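Local coordinates for conserved hypothetical secreted protein (Helicobacter pylori, PDB 4RNZ) that is a cell shape-determining, zinc-binding metallopeptidase of the M23B class that probably cleaves peptide bonds of peptidoglycan in the cell wall, at residues Gln167-Phe171 with Ser339-Glu344; Thr193-Tyr197 with Asp223-Lys227. All blocks are in the same frame, centred on the assembly; numbering follows the deposited sequence.

Interaction 1 of 2, residues Gln167-Phe171 with Ser339-Glu344; sequences QYYLF and SKQKLE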
loop_
_atom_site.group_PDB
_atom_site.type_symbol
_atom_site.label_atom_id
_atom_site.label_comp_id
_atom_site.label_asym_id
_atom_site.label_seq_id
_atom_site.Cartn_x
_atom_site.Cartn_y
_atom_site.Cartn_z
ATOM N N GLN A 167 -13.304 8.735 23.307
ATOM C CA GLN A 167 -13.221 8.407 21.881
ATOM C C GLN A 167 -11.821 8.699 21.332
ATOM O O GLN A 167 -11.247 9.757 21.604
ATOM C CB GLN A 167 -14.329 9.141 21.127
ATOM C CG GLN A 167 -15.683 8.891 21.792
ATOM C CD GLN A 167 -16.880 9.097 20.886
ATOM O OE1 GLN A 167 -16.934 10.049 20.109
ATOM N NE2 GLN A 167 -17.867 8.204 21.000
ATOM N N TYR A 168 -11.281 7.723 20.589
ATOM C CA TYR A 168 -9.896 7.722 20.128
ATOM C C TYR A 168 -9.931 7.697 18.611
ATOM O O TYR A 168 -10.280 6.686 17.980
ATOM C CB TYR A 168 -9.130 6.530 20.701
ATOM C CG TYR A 168 -9.110 6.583 22.215
ATOM C CD1 TYR A 168 -8.197 7.397 22.891
ATOM C CD2 TYR A 168 -10.044 5.871 22.968
ATOM C CE1 TYR A 168 -8.198 7.480 24.276
ATOM C CE2 TYR A 168 -10.049 5.942 24.355
ATOM C CZ TYR A 168 -9.130 6.747 24.999
ATOM O OH TYR A 168 -9.144 6.817 26.368
ATOM N N TYR A 169 -9.597 8.847 18.049
ATOM C CA TYR A 169 -9.729 9.100 16.626
ATOM C C TYR A 169 -8.419 8.963 15.897
ATOM O O TYR A 169 -7.349 9.303 16.424
ATOM C CB TYR A 169 -10.204 10.514 16.417
ATOM C CG TYR A 169 -11.630 10.765 16.806
ATOM C CD1 TYR A 169 -12.647 10.589 15.889
ATOM C CD2 TYR A 169 -11.963 11.219 18.071
ATOM C CE1 TYR A 169 -13.958 10.861 16.210
ATOM C CE2 TYR A 169 -13.283 11.487 18.401
ATOM C CZ TYR A 169 -14.273 11.302 17.463
ATOM O OH TYR A 169 -15.596 11.547 17.758
ATOM N N LEU A 170 -8.502 8.526 14.648
ATOM C CA LEU A 170 -7.409 8.758 13.754
ATOM C C LEU A 170 -7.908 9.080 12.355
ATOM O O LEU A 170 -9.028 8.721 11.984
ATOM C CB LEU A 170 -6.432 7.599 13.757
ATOM C CG LEU A 170 -6.927 6.224 13.371
ATOM C CD1 LEU A 170 -6.880 6.002 11.861
ATOM C CD2 LEU A 170 -6.029 5.211 14.067
ATOM N N PHE A 171 -7.067 9.787 11.620
ATOM C CA PHE A 171 -7.432 10.354 10.338
ATOM C C PHE A 171 -6.268 10.155 9.393
ATOM O O PHE A 171 -5.114 10.278 9.806
ATOM C CB PHE A 171 -7.647 11.854 10.462
ATOM C CG PHE A 171 -8.700 12.251 11.445
ATOM C CD1 PHE A 171 -8.384 12.451 12.780
ATOM C CD2 PHE A 171 -10.007 12.463 11.030
ATOM C CE1 PHE A 171 -9.359 12.827 13.697
ATOM C CE2 PHE A 171 -10.978 12.854 11.936
ATOM C CZ PHE A 171 -10.657 13.028 13.268
ATOM N N SER A 339 -15.612 16.296 10.608
ATOM C CA SER A 339 -15.772 14.847 10.634
ATOM C C SER A 339 -16.278 14.316 11.976
ATOM O O SER A 339 -17.181 13.485 12.010
ATOM C CB SER A 339 -14.449 14.158 10.288
ATOM O OG SER A 339 -14.197 14.287 8.914
ATOM N N LYS A 340 -15.681 14.788 13.069
ATOM C CA LYS A 340 -16.102 14.398 14.420
ATOM C C LYS A 340 -17.560 14.763 14.704
ATOM O O LYS A 340 -18.295 13.987 15.300
ATOM C CB LYS A 340 -15.204 15.051 15.473
ATOM C CG LYS A 340 -13.778 14.547 15.429
ATOM C CD LYS A 340 -13.022 14.733 16.746
ATOM C CE LYS A 340 -12.567 16.172 16.960
ATOM N NZ LYS A 340 -11.478 16.282 17.984
ATOM N N GLN A 341 -17.950 15.963 14.297
ATOM C CA GLN A 341 -19.329 16.432 14.470
ATOM C C GLN A 341 -20.278 15.553 13.676
ATOM O O GLN A 341 -21.309 15.127 14.173
ATOM C CB GLN A 341 -19.470 17.879 14.002
ATOM C CG GLN A 341 -19.165 18.891 15.093
ATOM C CD GLN A 341 -18.693 20.237 14.561
ATOM O OE1 GLN A 341 -18.847 20.560 13.380
ATOM N NE2 GLN A 341 -18.102 21.026 15.441
ATOM N N LYS A 342 -19.905 15.271 12.441
ATOM C CA LYS A 342 -20.739 14.430 11.600
ATOM C C LYS A 342 -20.834 13.018 12.153
ATOM O O LYS A 342 -21.922 12.453 12.186
ATOM C CB LYS A 342 -20.249 14.460 10.146
ATOM C CG LYS A 342 -20.721 13.317 9.278
ATOM C CD LYS A 342 -22.227 13.229 9.172
ATOM C CE LYS A 342 -22.795 14.347 8.365
ATOM N NZ LYS A 342 -24.167 13.942 7.969
ATOM N N LEU A 343 -19.731 12.436 12.614
ATOM C CA LEU A 343 -19.806 11.098 13.196
ATOM C C LEU A 343 -20.798 11.040 14.379
ATOM O O LEU A 343 -21.594 10.101 14.495
ATOM C CB LEU A 343 -18.427 10.588 13.615
ATOM C CG LEU A 343 -18.429 9.226 14.315
ATOM C CD1 LEU A 343 -19.011 8.130 13.416
ATOM C CD2 LEU A 343 -17.034 8.854 14.786
ATOM N N GLU A 344 -20.751 12.029 15.262
ATOM C CA GLU A 344 -21.690 12.071 16.394
ATOM C C GLU A 344 -23.131 12.066 15.946
ATOM O O GLU A 344 -23.954 11.310 16.485
ATOM C CB GLU A 344 -21.433 13.303 17.281
ATOM C CG GLU A 344 -20.162 13.184 18.111
ATOM C CD GLU A 344 -20.032 11.828 18.809
ATOM O OE1 GLU A 344 -21.005 11.388 19.488
ATOM O OE2 GLU A 344 -18.951 11.201 18.676
#

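Interaction 2 of 2, residues Thr193-Tyr197 with Asp223-Lys227; sequences TPVKY and DYAAK. With ZN (zinc ion), chain B.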
loop_
_atom_site.group_PDB
_atom_site.type_symbol
_atom_site.label_atom_id
_atom_site.label_comp_id
_atom_site.label_asym_id
_atom_site.label_seq_id
_atom_site.Cartn_x
_atom_site.Cartn_y
_atom_site.Cartn_z
ATOM N N THR A 193 17.720 4.843 7.508
ATOM C CA THR A 193 18.349 4.741 6.221
ATOM C C THR A 193 19.183 3.460 6.184
ATOM O O THR A 193 19.989 3.251 7.063
ATOM C CB THR A 193 19.250 5.951 6.014
ATOM O OG1 THR A 193 18.447 7.130 6.040
ATOM C CG2 THR A 193 19.959 5.862 4.715
ATOM N N PRO A 194 18.964 2.592 5.168
ATOM C CA PRO A 194 19.487 1.223 5.186
ATOM C C PRO A 194 20.872 1.029 4.593
ATOM O O PRO A 194 21.340 -0.099 4.546
ATOM C CB PRO A 194 18.469 0.451 4.327
ATOM C CG PRO A 194 17.965 1.452 3.360
ATOM C CD PRO A 194 17.988 2.787 4.080
ATOM N N VAL A 195 21.511 2.103 4.132
ATOM C CA VAL A 195 22.809 1.993 3.447
ATOM C C VAL A 195 23.561 3.314 3.571
ATOM O O VAL A 195 22.944 4.370 3.816
ATOM C CB VAL A 195 22.615 1.634 1.954
ATOM C CG1 VAL A 195 22.041 2.810 1.167
ATOM C CG2 VAL A 195 23.905 1.158 1.319
ATOM N N LYS A 196 24.887 3.264 3.465
ATOM C CA LYS A 196 25.658 4.498 3.388
ATOM C C LYS A 196 25.696 4.910 1.933
ATOM O O LYS A 196 26.347 4.285 1.132
ATOM C CB LYS A 196 27.094 4.314 3.899
ATOM C CG LYS A 196 27.794 5.655 4.085
ATOM C CD LYS A 196 27.458 6.222 5.453
ATOM C CE LYS A 196 28.025 7.630 5.699
ATOM N NZ LYS A 196 27.726 7.986 7.123
ATOM N N TYR A 197 24.960 5.942 1.583
ATOM C CA TYR A 197 24.860 6.347 0.189
ATOM C C TYR A 197 25.731 7.554 -0.058
ATOM O O TYR A 197 25.970 8.320 0.871
ATOM C CB TYR A 197 23.420 6.665 -0.170
ATOM C CG TYR A 197 22.795 7.805 0.576
ATOM C CD1 TYR A 197 22.114 7.593 1.773
ATOM C CD2 TYR A 197 22.842 9.095 0.061
ATOM C CE1 TYR A 197 21.519 8.654 2.456
ATOM C CE2 TYR A 197 22.245 10.164 0.718
ATOM C CZ TYR A 197 21.580 9.934 1.908
ATOM O OH TYR A 197 21.008 10.986 2.554
ATOM N N ASP A 223 16.387 5.401 -4.914
ATOM C CA ASP A 223 17.639 4.828 -5.400
ATOM C C ASP A 223 18.783 5.517 -4.681
ATOM O O ASP A 223 18.947 6.738 -4.764
ATOM C CB ASP A 223 17.775 4.989 -6.916
ATOM C CG ASP A 223 16.840 4.080 -7.678
ATOM O OD1 ASP A 223 16.261 3.164 -7.070
ATOM O OD2 ASP A 223 16.674 4.270 -8.890
ATOM N N TYR A 224 19.543 4.719 -3.942
ATOM C CA TYR A 224 20.667 5.224 -3.159
ATOM C C TYR A 224 21.911 4.808 -3.898
ATOM O O TYR A 224 22.175 3.610 -4.007
ATOM C CB TYR A 224 20.718 4.576 -1.786
ATOM C CG TYR A 224 19.664 4.993 -0.772
ATOM C CD1 TYR A 224 19.687 6.248 -0.162
ATOM C CD2 TYR A 224 18.673 4.088 -0.369
ATOM C CE1 TYR A 224 18.742 6.598 0.785
ATOM C CE2 TYR A 224 17.740 4.429 0.576
ATOM C CZ TYR A 224 17.778 5.681 1.159
ATOM O OH TYR A 224 16.827 5.995 2.103
ATOM N N ALA A 225 22.642 5.769 -4.445
ATOM C CA ALA A 225 23.931 5.456 -5.077
ATOM C C ALA A 225 24.908 5.056 -3.975
ATOM O O ALA A 225 25.051 5.752 -2.980
ATOM C CB ALA A 225 24.458 6.648 -5.868
ATOM N N ALA A 226 25.521 3.897 -4.126
ATOM C CA ALA A 226 26.494 3.421 -3.169
ATOM C C ALA A 226 27.513 2.553 -3.854
ATOM O O ALA A 226 27.270 2.030 -4.925
ATOM C CB ALA A 226 25.814 2.624 -2.089
ATOM N N LYS A 227 28.631 2.357 -3.184
ATOM C CA LYS A 227 29.686 1.479 -3.668
ATOM C C LYS A 227 29.257 0.043 -3.701
ATOM O O LYS A 227 28.578 -0.457 -2.789
ATOM C CB LYS A 227 30.924 1.605 -2.777
ATOM C CG LYS A 227 32.040 0.644 -3.154
ATOM C CD LYS A 227 33.385 1.105 -2.631
ATOM C CE LYS A 227 34.507 0.283 -3.238
ATOM N NZ LYS A 227 35.781 1.046 -3.155
HETATM ZN ZN ZN B . 14.634 2.527 -7.988
HETATM O O HOH W 1 17.429 8.125 3.560
#

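Interaction 1 of 2, residues Gln167-Phe171 with Ser339-Glu344
The aliphatic chain of Lys-340 lies over one face of the Tyr-169 ring: CD sits 3.7 Å from the ring centroid and 14° off the normal, a CH-pi contact displaced toward the rim. One carbon back, Lys-340 CG lies 3.8 Å from Tyr-169 CE1 and also meets the edge of the second ring, 4.1 Å from Phe-171 CZ. The same edge of Phe-171 receives CB of Ser-339. Beside Lys-340, CD2 of Leu-343 reaches Tyr-169 CE1 at 3.9 Å. Phe-171 and Leu-343 are buried, and this tight side continues into the sheet, where Met-158 meets Phe-171, Met-160 meets Tyr-169 and Ala-138 meets Leu-343.

Polar groups make up the looser, partly exposed side. Lys-340 bends at its third torsion (chi3 -77°), and its NZ ends 5.5 Å from the Tyr-169 centroid, at most a weak cation-pi attraction. In Glu-344 a bend at the second torsion carries the carboxylate close to the extended Gln-167 side chain, which meets it from the opposite direction.

Gln-167, Tyr-169 and Phe-171 meet Ser-339, Lys-340, Leu-343 and Glu-344, which lie on successive turns along one side of the helix. With the segment axes 11.4 Å apart and their directions at 127°, this is the packing of helix 326-348 across one face of an antiparallel beta-sheet.

Interaction 2 of 2, residues Thr193-Tyr197 with Asp223-Lys227
The rings of Tyr-197 and Tyr-224 meet obliquely, with centroids 5.1 Å apart and planes inclined by 36°; the nearest atoms are Tyr-197 CD1 and Tyr-224 CD1, at 3.4 Å. With chi1 62°, CG of Tyr-197 lies between backbone N and carbonyl carbon, which lays CB, CG and CD1 along Tyr-224 CD1. Val-195 runs alongside Tyr-224, the two side chains pointing opposite ways, with Val-195 CG1 3.7 Å from Tyr-224 CB. Pro-194 lies across the tyrosine, its CD 3.9 Å from Tyr-224 CE2. At the phenol end a water lying in the ring plane bridges Tyr-224 OH (2.6 Å) and Thr-193 OG1 (2.9 Å).

Further out, Leu-300 and Phe-302 pack on Pro-194, Ile-317 on Thr-193 and Tyr-224. Backbone hydrogen bonding pairs Tyr-224 with Leu-300 of strand 299-306, Ala-225 with Thr-198, and Pro-194 with His-233. Asp-223, next to Tyr-224 on the strand, binds zinc through OD1 at 2.0 Å, with His-219 and His-301, the ligand set of M23 peptidases, and Glu-34 completing the site.

With no direct hydrogen bond between these two segments, their contact is apolar and aromatic packing plus one water bridge, while the metal bond is made one residue away.

Both contacts are partly buried and bury similar areas, 277 and 302 Å², yet share no elements: their nearest atoms are about 24 Å apart, on different antiparallel sheets. Interaction 2 is nested along the chain within the loop closed by interaction 1. Interaction 1 joins a long helix to a strand and grades from a buried apolar side to a more polar side with Lys-340 and Glu-344, lying away from the annotated sites. Interaction 2 sets an irregular segment against a strand of the M23 domain; Asp-223, a zinc ligand, lies on that strand but takes no part in the packing. Lysine methylenes cover the first's tyrosine; tyrosine, valine and proline pack from one side of the second's.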